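Local coordinates for protein enterotoxin SEN variant (Staphylococcus aureus, PDB 6KRY) that probably acts as a superantigen toxin, like other members of the staphylococcal and streptococcal enterotoxin family, at residues 30-35 with 53-58; 34-39 with 78-83; 46-51 with 63-68; 74-79 with 107-112; 111-116 with 139-144. All blocks are in the same frame, centred on the assembly; numbering follows the deposited sequence.

Contact 1: 30-35 with 53-58; sequences WQLDES and IDISVL
L32 and I53 meet through methyl groups: CD2 of L32 lies 4.2 Å from CG2 of I53, and the two side chains cross at about a right angle. The same CD2 also comes within 4.4 Å of CD1 of I55. E34 slides past I53 in the opposite direction, and its OE2 sits 4.2 Å from CD1 of I53. At the far end W30 reaches L58 obliquely, with CZ3 4.4 Å from CD1. No hydrogen bond joins the two segments. Their strands run nearly antiparallel, at 155°, but the axes stay 9.7 Å apart. The two strands therefore face each other through side chains, as walls of the OB-fold barrel of the N-terminal domain; L32, I53 and I55 are buried there. Each strand is bonded to other neighbours: L32 and E34 pair with the backbone of G85 and I83, and I53 pairs with S61. The W30 indole is placed by a hydrogen bond from NE1 to OG of S23, and it meets the rings of Y24 and Y87. Y87 also touches I55 and L58. OE2 of E34 has a weak, long ion pair with K37.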
# COMPACT_ATOMS: atom_id res chain seq x y z
N TRP A 30 -10.20 1.12 5.07
CA TRP A 30 -9.42 0.04 4.46
C TRP A 30 -7.94 0.07 4.86
O TRP A 30 -7.24 -0.86 4.52
CB TRP A 30 -9.50 0.11 2.92
CG TRP A 30 -10.83 -0.25 2.36
CD1 TRP A 30 -11.72 0.59 1.75
CD2 TRP A 30 -11.46 -1.54 2.42
NE1 TRP A 30 -12.84 -0.11 1.39
CE2 TRP A 30 -12.71 -1.42 1.78
CE3 TRP A 30 -11.06 -2.79 2.91
CZ2 TRP A 30 -13.57 -2.50 1.63
CZ3 TRP A 30 -11.92 -3.86 2.78
CH2 TRP A 30 -13.16 -3.70 2.15
N GLN A 31 -7.45 1.17 5.45
CA GLN A 31 -6.05 1.34 5.83
C GLN A 31 -5.86 0.83 7.25
O GLN A 31 -6.35 1.42 8.19
CB GLN A 31 -5.61 2.80 5.74
CG GLN A 31 -5.63 3.30 4.29
CD GLN A 31 -5.15 4.71 4.00
OE1 GLN A 31 -3.98 5.04 4.21
NE2 GLN A 31 -6.00 5.52 3.38
N LEU A 32 -5.16 -0.29 7.37
CA LEU A 32 -4.74 -0.88 8.62
C LEU A 32 -3.44 -0.19 9.04
O LEU A 32 -2.56 0.06 8.21
CB LEU A 32 -4.57 -2.38 8.32
CG LEU A 32 -4.35 -3.34 9.48
CD1 LEU A 32 -2.88 -3.31 9.90
CD2 LEU A 32 -5.27 -3.06 10.64
N ASP A 33 -3.36 0.22 10.31
CA ASP A 33 -2.21 0.94 10.85
C ASP A 33 -2.05 0.45 12.30
O ASP A 33 -2.70 0.98 13.22
CB ASP A 33 -2.44 2.45 10.73
CG ASP A 33 -1.28 3.36 11.12
OD1 ASP A 33 -0.19 2.83 11.53
OD2 ASP A 33 -1.45 4.60 10.98
N GLU A 34 -1.23 -0.59 12.49
CA GLU A 34 -1.13 -1.27 13.78
C GLU A 34 0.31 -1.19 14.25
O GLU A 34 1.21 -1.28 13.42
CB GLU A 34 -1.53 -2.74 13.66
CG GLU A 34 -2.99 -2.93 13.35
CD GLU A 34 -3.95 -2.46 14.43
OE1 GLU A 34 -5.01 -1.88 14.08
OE2 GLU A 34 -3.63 -2.66 15.60
N SER A 35 0.51 -1.00 15.56
CA SER A 35 1.89 -0.86 16.11
C SER A 35 2.14 -1.89 17.21
O SER A 35 1.27 -2.15 18.04
CB SER A 35 2.21 0.53 16.67
OG SER A 35 1.39 1.52 16.10
N ILE A 53 -6.59 -8.34 16.31
CA ILE A 53 -6.58 -7.20 15.43
C ILE A 53 -8.02 -7.01 14.94
O ILE A 53 -8.48 -7.76 14.08
CB ILE A 53 -5.66 -7.43 14.23
CG1 ILE A 53 -4.26 -7.87 14.64
CG2 ILE A 53 -5.66 -6.21 13.32
CD1 ILE A 53 -3.43 -6.79 15.20
N ASP A 54 -8.70 -6.01 15.50
CA ASP A 54 -10.14 -5.90 15.35
C ASP A 54 -10.43 -4.94 14.20
O ASP A 54 -9.96 -3.81 14.18
CB ASP A 54 -10.78 -5.57 16.70
CG ASP A 54 -10.66 -6.80 17.60
OD1 ASP A 54 -11.36 -7.81 17.31
OD2 ASP A 54 -9.78 -6.79 18.48
N ILE A 55 -11.13 -5.46 13.20
CA ILE A 55 -11.53 -4.68 12.08
C ILE A 55 -13.06 -4.70 12.03
O ILE A 55 -13.70 -5.69 11.55
CB ILE A 55 -10.89 -5.18 10.78
CG1 ILE A 55 -9.36 -5.12 10.84
CG2 ILE A 55 -11.45 -4.38 9.62
CD1 ILE A 55 -8.65 -5.60 9.59
N SER A 56 -13.63 -3.61 12.51
CA SER A 56 -15.04 -3.47 12.74
C SER A 56 -15.84 -3.69 11.45
O SER A 56 -16.86 -4.40 11.41
CB SER A 56 -15.33 -2.13 13.34
OG SER A 56 -16.57 -2.20 14.04
N VAL A 57 -15.39 -3.09 10.36
CA VAL A 57 -16.21 -3.08 9.15
C VAL A 57 -16.33 -4.49 8.56
O VAL A 57 -17.30 -4.74 7.85
CB VAL A 57 -15.70 -2.06 8.12
CG1 VAL A 57 -15.88 -0.64 8.65
CG2 VAL A 57 -14.26 -2.33 7.72
N LEU A 58 -15.38 -5.40 8.82
CA LEU A 58 -15.48 -6.78 8.27
C LEU A 58 -15.83 -7.77 9.38
O LEU A 58 -15.99 -8.93 9.12
CB LEU A 58 -14.16 -7.18 7.59
CG LEU A 58 -13.81 -6.49 6.26
CD1 LEU A 58 -12.63 -7.17 5.58
CD2 LEU A 58 -14.99 -6.46 5.29

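Contact 2: 34-39 with 78-83; sequences ESNKIS and GKNIDI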
# COMPACT_ATOMS: atom_id res chain seq x y z
N GLU A 34 -1.23 -0.59 12.49
CA GLU A 34 -1.13 -1.27 13.78
C GLU A 34 0.31 -1.19 14.25
O GLU A 34 1.21 -1.28 13.42
CB GLU A 34 -1.53 -2.74 13.66
CG GLU A 34 -2.99 -2.93 13.35
CD GLU A 34 -3.95 -2.46 14.43
OE1 GLU A 34 -5.01 -1.88 14.08
OE2 GLU A 34 -3.63 -2.66 15.60
N SER A 35 0.51 -1.00 15.56
CA SER A 35 1.89 -0.86 16.11
C SER A 35 2.14 -1.89 17.21
O SER A 35 1.27 -2.15 18.04
CB SER A 35 2.21 0.53 16.67
OG SER A 35 1.39 1.52 16.10
N ASN A 36 3.36 -2.40 17.20
CA ASN A 36 3.93 -3.24 18.27
C ASN A 36 3.06 -4.48 18.51
O ASN A 36 2.64 -4.77 19.63
CB ASN A 36 4.16 -2.44 19.56
CG ASN A 36 5.05 -3.15 20.57
OD1 ASN A 36 5.70 -4.16 20.26
ND2 ASN A 36 5.08 -2.64 21.80
N LYS A 37 2.83 -5.23 17.44
CA LYS A 37 2.11 -6.47 17.49
C LYS A 37 3.10 -7.62 17.32
O LYS A 37 4.25 -7.41 17.01
CB LYS A 37 1.05 -6.48 16.39
CG LYS A 37 0.12 -5.26 16.38
CD LYS A 37 -0.67 -5.20 17.65
CE LYS A 37 -1.85 -4.26 17.62
NZ LYS A 37 -2.44 -4.12 18.97
N ILE A 38 2.62 -8.85 17.50
CA ILE A 38 3.47 -10.04 17.41
C ILE A 38 2.62 -11.17 16.85
O ILE A 38 1.48 -11.40 17.31
CB ILE A 38 4.10 -10.38 18.79
CG1 ILE A 38 5.10 -11.55 18.71
CG2 ILE A 38 3.05 -10.64 19.85
CD1 ILE A 38 6.05 -11.61 19.91
N SER A 39 3.18 -11.93 15.91
CA SER A 39 2.49 -13.08 15.35
C SER A 39 2.61 -14.30 16.26
O SER A 39 3.64 -14.53 16.93
CB SER A 39 2.96 -13.38 13.93
OG SER A 39 4.25 -13.93 13.90
N GLY A 78 6.94 -13.87 15.08
CA GLY A 78 7.23 -13.86 16.53
C GLY A 78 8.13 -12.70 16.97
O GLY A 78 8.65 -12.75 18.09
N LYS A 79 8.30 -11.67 16.12
CA LYS A 79 8.99 -10.45 16.50
C LYS A 79 7.98 -9.33 16.67
O LYS A 79 6.90 -9.37 16.09
CB LYS A 79 10.03 -10.10 15.43
CG LYS A 79 11.07 -11.19 15.17
CD LYS A 79 12.44 -10.69 14.82
CE LYS A 79 13.41 -11.76 14.34
NZ LYS A 79 13.23 -13.04 15.06
N ASN A 80 8.34 -8.31 17.44
CA ASN A 80 7.48 -7.12 17.55
C ASN A 80 7.50 -6.38 16.21
O ASN A 80 8.58 -6.04 15.75
CB ASN A 80 7.92 -6.20 18.68
CG ASN A 80 7.95 -6.84 20.05
OD1 ASN A 80 8.83 -6.50 20.85
ND2 ASN A 80 7.08 -7.79 20.35
N ILE A 81 6.33 -6.12 15.62
CA ILE A 81 6.21 -5.55 14.30
C ILE A 81 5.15 -4.44 14.30
O ILE A 81 4.22 -4.42 15.11
CB ILE A 81 5.91 -6.64 13.23
CG1 ILE A 81 4.68 -7.48 13.59
CG2 ILE A 81 7.09 -7.56 13.01
CD1 ILE A 81 4.25 -8.40 12.43
N ASP A 82 5.30 -3.54 13.34
CA ASP A 82 4.25 -2.60 12.90
C ASP A 82 3.71 -3.09 11.55
O ASP A 82 4.41 -3.73 10.77
CB ASP A 82 4.76 -1.17 12.74
CG ASP A 82 5.28 -0.54 14.02
OD1 ASP A 82 4.75 -0.87 15.12
OD2 ASP A 82 6.25 0.25 13.92
N ILE A 83 2.44 -2.77 11.30
CA ILE A 83 1.81 -3.21 10.10
C ILE A 83 1.02 -2.05 9.51
O ILE A 83 0.21 -1.44 10.19
CB ILE A 83 0.90 -4.42 10.35
CG1 ILE A 83 1.59 -5.57 11.08
CG2 ILE A 83 0.32 -4.90 9.03
CD1 ILE A 83 1.15 -5.76 12.50
O HOH W 1 5.45 -11.04 14.54
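This is an antiparallel strand pairing in the OB-fold domain, interrupted by a G1 beta bulge, where strand 31-37 runs beside strand 81-84. E34 and I83 form a hydrogen-bonded pair, with E34 N to I83 O at 2.8 Å and nearly straight (173°). K37 and I81 form a second such pair. Between them the register shifts by one residue, because N36 and K37 both face I81. N36 has positive phi (57°), the left-handed conformation of the first bulge position.

D82 serves the bulge with its side chain. Its OD1 accepts from N36 N at 2.9 Å, the N-H meeting OD1 nearly along its C-O axis, and also lies 3.0 Å from S35 CA. The other oxygen, OD2, is hydrogen-bonded to NE2 of Q114. On the face shared by E34, K37, I81 and I83, CD1 of I83 packs 4.0 Å from both CB and CG of K37, and these side chains cross at about a right angle. CG1 of I81, set between its backbone N and carbonyl carbon (chi1 54°), rests against O of K37.

Beyond the strand the chains stay close. OG of S39 accepts from G78 N at 2.9 Å. A water bridges S39 N and K79 O, accepting from the first and donating to the second. CD1 of I38 lies 3.4 Å from O of G78. The carboxylate of D82 thus has a partner for each oxygen. The two bonds tie the bulge to the start of strand 114-127, and the N-H donors would probably stabilise the carboxylate charge.

Contact 3: 46-51 with 63-68; sequences NTIILK and LKVEFN
K64 lies across I49 and T47 on one face of the hairpin of the OB-fold domain formed by strands 47-55 and 60-66. Its CB is 4.0 Å from CG1 of I49. CG leaves CB anti to the backbone N (chi1 179°) and lies 3.9 Å from that same CG1, while also approaching O of I48. CD moves on to T47, 3.9 Å from its CG2. The chain bends at chi3, and NZ finds its hydrogen bond outside the hairpin, at O of V93; its ion pair with OE1 of E66 is long. OE2 of E66 is bonded to the hydroxyl of Y88.

The backbone pairing is regular. I48 pairs with V65, and L50 with L63, each through two hydrogen bonds. F67 N adds one more to O of N46 at 2.9 Å. T47 with E66 and I49 with K64 are the non-hydrogen-bonded pairs.

I48, L50, L63 and V65 point to the other face. I48 and V65 lie side by side, and CG1 of I48 is 3.9 Å from CB of V65. CD1 of I48 reaches the edge of the F67 ring, 4.0 Å from CE2, whereas CG1 of V65 sits over one face of that ring, toward its rim.

Around this apolar face, I48 and L50 touch I81 of strand 81-84. V65 and F67 touch V107 of strand 100-109, and F67 also packs on L72 and A73 of helix 70-76.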
# COMPACT_ATOMS: atom_id res chain seq x y z
N ASN A 46 4.87 -18.82 4.03
CA ASN A 46 5.08 -17.41 3.67
C ASN A 46 4.02 -16.49 4.33
O ASN A 46 3.89 -15.36 3.90
CB ASN A 46 5.06 -17.22 2.15
CG ASN A 46 3.79 -17.73 1.48
OD1 ASN A 46 2.88 -18.25 2.11
ND2 ASN A 46 3.69 -17.54 0.17
N THR A 47 3.35 -16.95 5.40
CA THR A 47 2.36 -16.18 6.14
C THR A 47 2.74 -16.12 7.62
O THR A 47 3.50 -16.93 8.11
CB THR A 47 0.96 -16.78 6.06
OG1 THR A 47 0.94 -18.05 6.76
CG2 THR A 47 0.50 -16.91 4.62
N ILE A 48 2.21 -15.10 8.30
CA ILE A 48 2.16 -15.03 9.72
C ILE A 48 0.76 -14.56 10.13
O ILE A 48 0.08 -13.85 9.38
CB ILE A 48 3.27 -14.10 10.28
CG1 ILE A 48 3.05 -12.63 9.90
CG2 ILE A 48 4.66 -14.57 9.89
CD1 ILE A 48 4.15 -11.69 10.37
N ILE A 49 0.30 -15.03 11.30
CA ILE A 49 -1.01 -14.74 11.79
C ILE A 49 -0.92 -14.07 13.15
O ILE A 49 -0.21 -14.51 14.06
CB ILE A 49 -1.89 -16.01 11.81
CG1 ILE A 49 -2.10 -16.52 10.38
CG2 ILE A 49 -3.22 -15.74 12.50
CD1 ILE A 49 -2.66 -17.89 10.29
N LEU A 50 -1.65 -12.96 13.25
CA LEU A 50 -1.75 -12.11 14.43
C LEU A 50 -3.18 -12.11 14.96
O LEU A 50 -4.14 -11.97 14.18
CB LEU A 50 -1.37 -10.68 14.08
CG LEU A 50 0.07 -10.51 13.64
CD1 LEU A 50 0.16 -10.54 12.14
CD2 LEU A 50 0.63 -9.23 14.22
N LYS A 51 -3.31 -12.22 16.29
CA LYS A 51 -4.60 -12.24 16.99
C LYS A 51 -4.97 -10.83 17.47
O LYS A 51 -4.14 -9.97 17.56
CB LYS A 51 -4.53 -13.17 18.19
CG LYS A 51 -4.01 -14.56 17.85
CD LYS A 51 -4.64 -15.19 16.61
CE LYS A 51 -4.08 -16.56 16.30
NZ LYS A 51 -4.81 -17.61 17.03
N LEU A 63 -5.56 -11.34 11.82
CA LEU A 63 -4.96 -10.82 10.59
C LEU A 63 -3.91 -11.81 10.09
O LEU A 63 -3.00 -12.17 10.86
CB LEU A 63 -4.24 -9.49 10.90
CG LEU A 63 -3.66 -8.81 9.66
CD1 LEU A 63 -4.78 -8.38 8.71
CD2 LEU A 63 -2.79 -7.63 10.06
N LYS A 64 -3.99 -12.15 8.81
CA LYS A 64 -2.94 -12.95 8.22
C LYS A 64 -2.19 -12.04 7.26
O LYS A 64 -2.77 -11.39 6.40
CB LYS A 64 -3.53 -14.15 7.49
CG LYS A 64 -2.49 -15.05 6.83
CD LYS A 64 -3.06 -16.29 6.21
CE LYS A 64 -3.71 -16.03 4.89
NZ LYS A 64 -4.15 -17.30 4.29
N VAL A 65 -0.89 -11.94 7.46
CA VAL A 65 -0.01 -11.25 6.53
C VAL A 65 0.62 -12.29 5.61
O VAL A 65 1.16 -13.31 6.07
CB VAL A 65 1.08 -10.45 7.27
CG1 VAL A 65 1.99 -9.75 6.27
CG2 VAL A 65 0.47 -9.46 8.24
N GLU A 66 0.55 -11.99 4.31
CA GLU A 66 1.09 -12.81 3.25
C GLU A 66 2.30 -12.11 2.61
O GLU A 66 2.20 -10.94 2.19
CB GLU A 66 0.02 -13.09 2.19
CG GLU A 66 -1.18 -13.85 2.71
CD GLU A 66 -2.44 -13.84 1.84
OE1 GLU A 66 -2.99 -14.95 1.60
OE2 GLU A 66 -2.94 -12.74 1.47
N PHE A 67 3.41 -12.86 2.49
CA PHE A 67 4.64 -12.41 1.90
C PHE A 67 4.92 -13.29 0.69
O PHE A 67 4.26 -14.33 0.57
CB PHE A 67 5.83 -12.56 2.84
CG PHE A 67 5.72 -11.80 4.13
CD1 PHE A 67 5.92 -10.44 4.18
CD2 PHE A 67 5.42 -12.48 5.31
CE1 PHE A 67 5.78 -9.76 5.39
CE2 PHE A 67 5.29 -11.81 6.51
CZ PHE A 67 5.50 -10.45 6.54
N ASN A 68 5.90 -12.91 -0.13
CA ASN A 68 6.17 -13.62 -1.38
C ASN A 68 7.24 -14.70 -1.13
O ASN A 68 7.62 -15.37 -2.09
CB ASN A 68 6.54 -12.71 -2.55
CG ASN A 68 7.89 -12.02 -2.41
OD1 ASN A 68 8.58 -12.16 -1.41
ND2 ASN A 68 8.29 -11.27 -3.42

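Contact 4: 74-79 with 107-112; sequences NQFKGK and VTIYDG
F76 and V107 reach toward each other tip to tip, with CG1 of V107 set over one face of the F76 ring. The methyl lies 3.7 Å from the ring centroid and 20° off the ring normal, which makes this a CH-pi contact. It is offset toward the rim, and its nearest ring atoms are CG and CD1, both at 3.6 Å. With CG1 anti to the backbone N (chi1 170°), V107 brings that methyl to the ring. The opposite ring face is covered by CB of Q75, over its centre.

I109 approaches differently. It crosses F76 obliquely, and its CD1 comes to the ring edge, 3.9 Å from CD1 of F76. The ring thus has a methyl over its face and another at its edge. The same CD1 of I109 also touches the aliphatic part of K79, 3.9 Å from its CD, while the rest of that lysine chain leads away.

F76 ends helix 70-76, and K77 is the first residue to leave it. A type II turn from F76 to K79 follows, with K79 N bonded to F76 O at 3.1 Å. G78, with phi 71°, takes its third position. Within the same segment, NZ of K77 donates to OD1 of N74 from above the carbonyl plane.

No hydrogen bond crosses between the segments. The helix end is held against strand 100-109 of the OB-fold domain by dispersion and CH-pi contact, and the lysine contributes methylene groups, not its charge.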
# COMPACT_ATOMS: atom_id res chain seq x y z
N ASN A 74 9.93 -15.60 7.94
CA ASN A 74 10.90 -15.98 8.97
C ASN A 74 11.56 -14.74 9.59
O ASN A 74 11.87 -14.77 10.76
CB ASN A 74 11.93 -16.95 8.39
CG ASN A 74 11.33 -18.32 8.22
OD1 ASN A 74 10.28 -18.61 8.78
ND2 ASN A 74 11.98 -19.18 7.46
N GLN A 75 11.73 -13.67 8.83
CA GLN A 75 12.31 -12.43 9.34
C GLN A 75 11.38 -11.80 10.39
O GLN A 75 11.87 -11.08 11.29
CB GLN A 75 12.49 -11.40 8.24
CG GLN A 75 13.55 -11.76 7.21
CD GLN A 75 13.74 -10.60 6.28
OE1 GLN A 75 13.46 -9.45 6.65
NE2 GLN A 75 14.20 -10.88 5.07
N PHE A 76 10.06 -11.98 10.24
CA PHE A 76 9.10 -11.26 11.05
C PHE A 76 8.30 -12.14 12.03
O PHE A 76 7.77 -11.57 13.02
CB PHE A 76 8.15 -10.48 10.15
CG PHE A 76 8.88 -9.48 9.29
CD1 PHE A 76 9.56 -8.42 9.88
CD2 PHE A 76 8.88 -9.61 7.91
CE1 PHE A 76 10.26 -7.52 9.08
CE2 PHE A 76 9.56 -8.69 7.12
CZ PHE A 76 10.23 -7.64 7.71
N LYS A 77 8.25 -13.48 11.86
CA LYS A 77 7.38 -14.27 12.72
C LYS A 77 7.87 -14.19 14.18
O LYS A 77 9.06 -14.36 14.48
CB LYS A 77 7.20 -15.70 12.20
CG LYS A 77 8.41 -16.62 12.22
CD LYS A 77 7.98 -18.08 12.04
CE LYS A 77 9.00 -19.09 12.53
NZ LYS A 77 9.81 -19.63 11.41
N GLY A 78 6.94 -13.87 15.08
CA GLY A 78 7.23 -13.86 16.53
C GLY A 78 8.13 -12.70 16.97
O GLY A 78 8.65 -12.75 18.09
N LYS A 79 8.30 -11.67 16.12
CA LYS A 79 8.99 -10.45 16.50
C LYS A 79 7.98 -9.33 16.67
O LYS A 79 6.90 -9.37 16.09
CB LYS A 79 10.03 -10.10 15.43
CG LYS A 79 11.07 -11.19 15.17
CD LYS A 79 12.44 -10.69 14.82
CE LYS A 79 13.41 -11.76 14.34
NZ LYS A 79 13.23 -13.04 15.06
N VAL A 107 4.94 -4.87 6.58
CA VAL A 107 5.50 -5.16 7.88
C VAL A 107 6.91 -4.59 8.04
O VAL A 107 7.77 -4.71 7.19
CB VAL A 107 5.47 -6.68 8.16
CG1 VAL A 107 6.26 -7.08 9.41
CG2 VAL A 107 4.03 -7.13 8.28
N THR A 108 7.12 -3.95 9.21
CA THR A 108 8.41 -3.48 9.65
C THR A 108 8.61 -3.94 11.10
O THR A 108 7.66 -3.97 11.89
CB THR A 108 8.54 -1.95 9.54
OG1 THR A 108 7.39 -1.35 10.16
CG2 THR A 108 8.68 -1.52 8.08
N ILE A 109 9.86 -4.26 11.44
CA ILE A 109 10.29 -4.47 12.84
C ILE A 109 9.96 -3.20 13.63
O ILE A 109 10.18 -2.08 13.15
CB ILE A 109 11.79 -4.85 12.86
CG1 ILE A 109 12.06 -6.25 12.27
CG2 ILE A 109 12.39 -4.69 14.26
CD1 ILE A 109 11.49 -7.39 13.05
N TYR A 110 9.37 -3.37 14.82
CA TYR A 110 8.95 -2.29 15.64
C TYR A 110 10.16 -1.70 16.38
O TYR A 110 10.32 -0.50 16.38
CB TYR A 110 7.89 -2.75 16.64
CG TYR A 110 7.65 -1.77 17.76
CD1 TYR A 110 6.85 -0.66 17.57
CD2 TYR A 110 8.22 -1.96 19.01
CE1 TYR A 110 6.62 0.23 18.60
CE2 TYR A 110 8.03 -1.06 20.04
CZ TYR A 110 7.20 0.03 19.84
OH TYR A 110 7.00 0.92 20.86
N ASP A 111 10.96 -2.57 17.03
CA ASP A 111 12.00 -2.16 17.97
C ASP A 111 13.07 -1.39 17.20
O ASP A 111 13.59 -1.89 16.24
CB ASP A 111 12.63 -3.38 18.68
CG ASP A 111 11.61 -4.02 19.60
OD1 ASP A 111 11.14 -3.32 20.53
OD2 ASP A 111 11.19 -5.14 19.30
N GLY A 112 13.40 -0.18 17.69
CA GLY A 112 14.49 0.59 17.14
C GLY A 112 14.12 1.36 15.89
O GLY A 112 14.98 2.01 15.28

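Contact 5: 111-116 with 139-144; sequences DGNQLD and TKKAKV
N113 and K143 are joined by two side-chain hydrogen bonds to one residue's backbone. OD1 of N113 accepts from K143 N at 2.8 Å, on a lone pair and in the carbonyl plane. ND2 donates to K143 O at 2.9 Å and 174°, with that oxygen only 5° out of the amide plane. The pair of bonds fixes the rotation of the amide, whose CG is anti to the backbone N (chi1 -163°). The backbone O of N113 accepts another, from A142 N. L115 is also tightly packed: its N bonds to O of K140 at 2.8 Å, and its CB and CG are both 3.5 Å from that oxygen. Q114 and K141 form the non-hydrogen-bonded antiparallel pair between. This pairing lies where strand 114-127 begins, next to the short strand 143-145, in the OB-fold plus beta-grasp architecture of this toxin family. T139 begins an ST turn: its OG1 accepts from K141 N. NZ of K141 has its salt bridge with E148, which also bonds T139.

The other side is looser. K140 is exposed, with NZ 4.1 Å from O of D116. The side chain of K143 likewise leads away from N113 beyond its first carbons.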
# COMPACT_ATOMS: atom_id res chain seq x y z
N ASP A 111 10.96 -2.57 17.03
CA ASP A 111 12.00 -2.16 17.97
C ASP A 111 13.07 -1.39 17.20
O ASP A 111 13.59 -1.89 16.24
CB ASP A 111 12.63 -3.38 18.68
CG ASP A 111 11.61 -4.02 19.60
OD1 ASP A 111 11.14 -3.32 20.53
OD2 ASP A 111 11.19 -5.14 19.30
N GLY A 112 13.40 -0.18 17.69
CA GLY A 112 14.49 0.59 17.14
C GLY A 112 14.12 1.36 15.89
O GLY A 112 14.98 2.01 15.28
N ASN A 113 12.84 1.28 15.45
CA ASN A 113 12.43 1.87 14.17
C ASN A 113 11.51 3.08 14.39
O ASN A 113 11.08 3.74 13.40
CB ASN A 113 11.69 0.86 13.30
CG ASN A 113 11.61 1.29 11.85
OD1 ASN A 113 12.63 1.71 11.27
ND2 ASN A 113 10.43 1.15 11.25
N GLN A 114 11.24 3.43 15.65
CA GLN A 114 10.29 4.48 15.91
C GLN A 114 10.96 5.84 15.97
O GLN A 114 11.74 6.09 16.88
CB GLN A 114 9.59 4.19 17.24
CG GLN A 114 9.03 2.78 17.35
CD GLN A 114 8.07 2.48 16.23
OE1 GLN A 114 7.14 3.26 15.98
NE2 GLN A 114 8.29 1.37 15.53
N LEU A 115 10.59 6.78 15.08
CA LEU A 115 11.19 8.15 15.11
C LEU A 115 10.64 8.99 16.28
O LEU A 115 9.53 8.79 16.77
CB LEU A 115 10.92 8.85 13.79
CG LEU A 115 11.52 8.15 12.57
CD1 LEU A 115 10.99 8.78 11.33
CD2 LEU A 115 13.05 8.19 12.62
N ASP A 116 11.43 9.98 16.69
CA ASP A 116 11.03 10.87 17.80
C ASP A 116 9.98 11.87 17.30
O ASP A 116 9.22 12.41 18.08
CB ASP A 116 12.24 11.55 18.46
CG ASP A 116 13.11 12.43 17.55
OD1 ASP A 116 12.87 12.49 16.33
OD2 ASP A 116 14.05 13.06 18.10
N THR A 139 5.38 9.77 8.09
CA THR A 139 5.53 8.45 8.74
C THR A 139 6.34 8.64 10.02
O THR A 139 7.14 9.58 10.13
CB THR A 139 6.18 7.41 7.82
OG1 THR A 139 6.20 6.13 8.43
CG2 THR A 139 7.60 7.75 7.43
N LYS A 140 6.12 7.73 10.95
CA LYS A 140 6.85 7.72 12.19
C LYS A 140 7.95 6.66 12.17
O LYS A 140 8.55 6.38 13.21
CB LYS A 140 5.90 7.47 13.37
CG LYS A 140 5.34 8.75 13.98
CD LYS A 140 6.01 9.15 15.30
CE LYS A 140 5.24 10.26 16.01
NZ LYS A 140 5.67 10.41 17.42
N LYS A 141 8.22 6.08 11.01
CA LYS A 141 9.10 4.91 10.86
C LYS A 141 10.36 5.28 10.11
O LYS A 141 10.27 5.97 9.10
CB LYS A 141 8.36 3.82 10.08
CG LYS A 141 7.02 3.43 10.68
CD LYS A 141 6.28 2.35 9.92
CE LYS A 141 5.02 1.94 10.66
NZ LYS A 141 4.01 1.35 9.79
N ALA A 142 11.51 4.82 10.61
CA ALA A 142 12.81 5.06 9.95
C ALA A 142 12.89 4.25 8.65
O ALA A 142 13.24 4.78 7.60
CB ALA A 142 13.96 4.76 10.88
N LYS A 143 12.56 2.97 8.75
CA LYS A 143 12.31 2.06 7.67
C LYS A 143 10.80 1.96 7.49
O LYS A 143 10.11 1.63 8.44
CB LYS A 143 12.82 0.65 7.96
CG LYS A 143 14.34 0.50 7.98
CD LYS A 143 14.76 -0.94 7.98
CE LYS A 143 16.27 -1.00 8.04
NZ LYS A 143 16.78 -2.39 8.08
N VAL A 144 10.33 2.18 6.25
CA VAL A 144 8.90 2.28 5.93
C VAL A 144 8.64 1.45 4.67
O VAL A 144 9.50 1.37 3.79
CB VAL A 144 8.44 3.74 5.79
CG1 VAL A 144 9.05 4.44 4.58
CG2 VAL A 144 6.93 3.90 5.75

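Contacts 1 to 4 all lie in the OB-fold domain, and contact 5 joins the start of strand 114-127 to a segment of the beta-grasp domain. Contacts 2 and 4 are the closest, with centres about 6 Å apart. Strands 81-84 and 100-109 and the residues flanking them join the two, through probable bonds D82 N to T108 O (2.8 Å) and N80 O to Y110 N (2.9 Å). Contact 3 meets contact 4 where CZ of F67 lies 3.7 Å from CD2 of F76. Contact 1 shares E34 and S35 with contact 2. Contact 5 meets contact 2 through D82 OD2 and Q114 NE2 (2.8 Å), and contact 4 through T108. Contacts 3 and 5 are farthest apart, with centres about 21 Å apart and no touch.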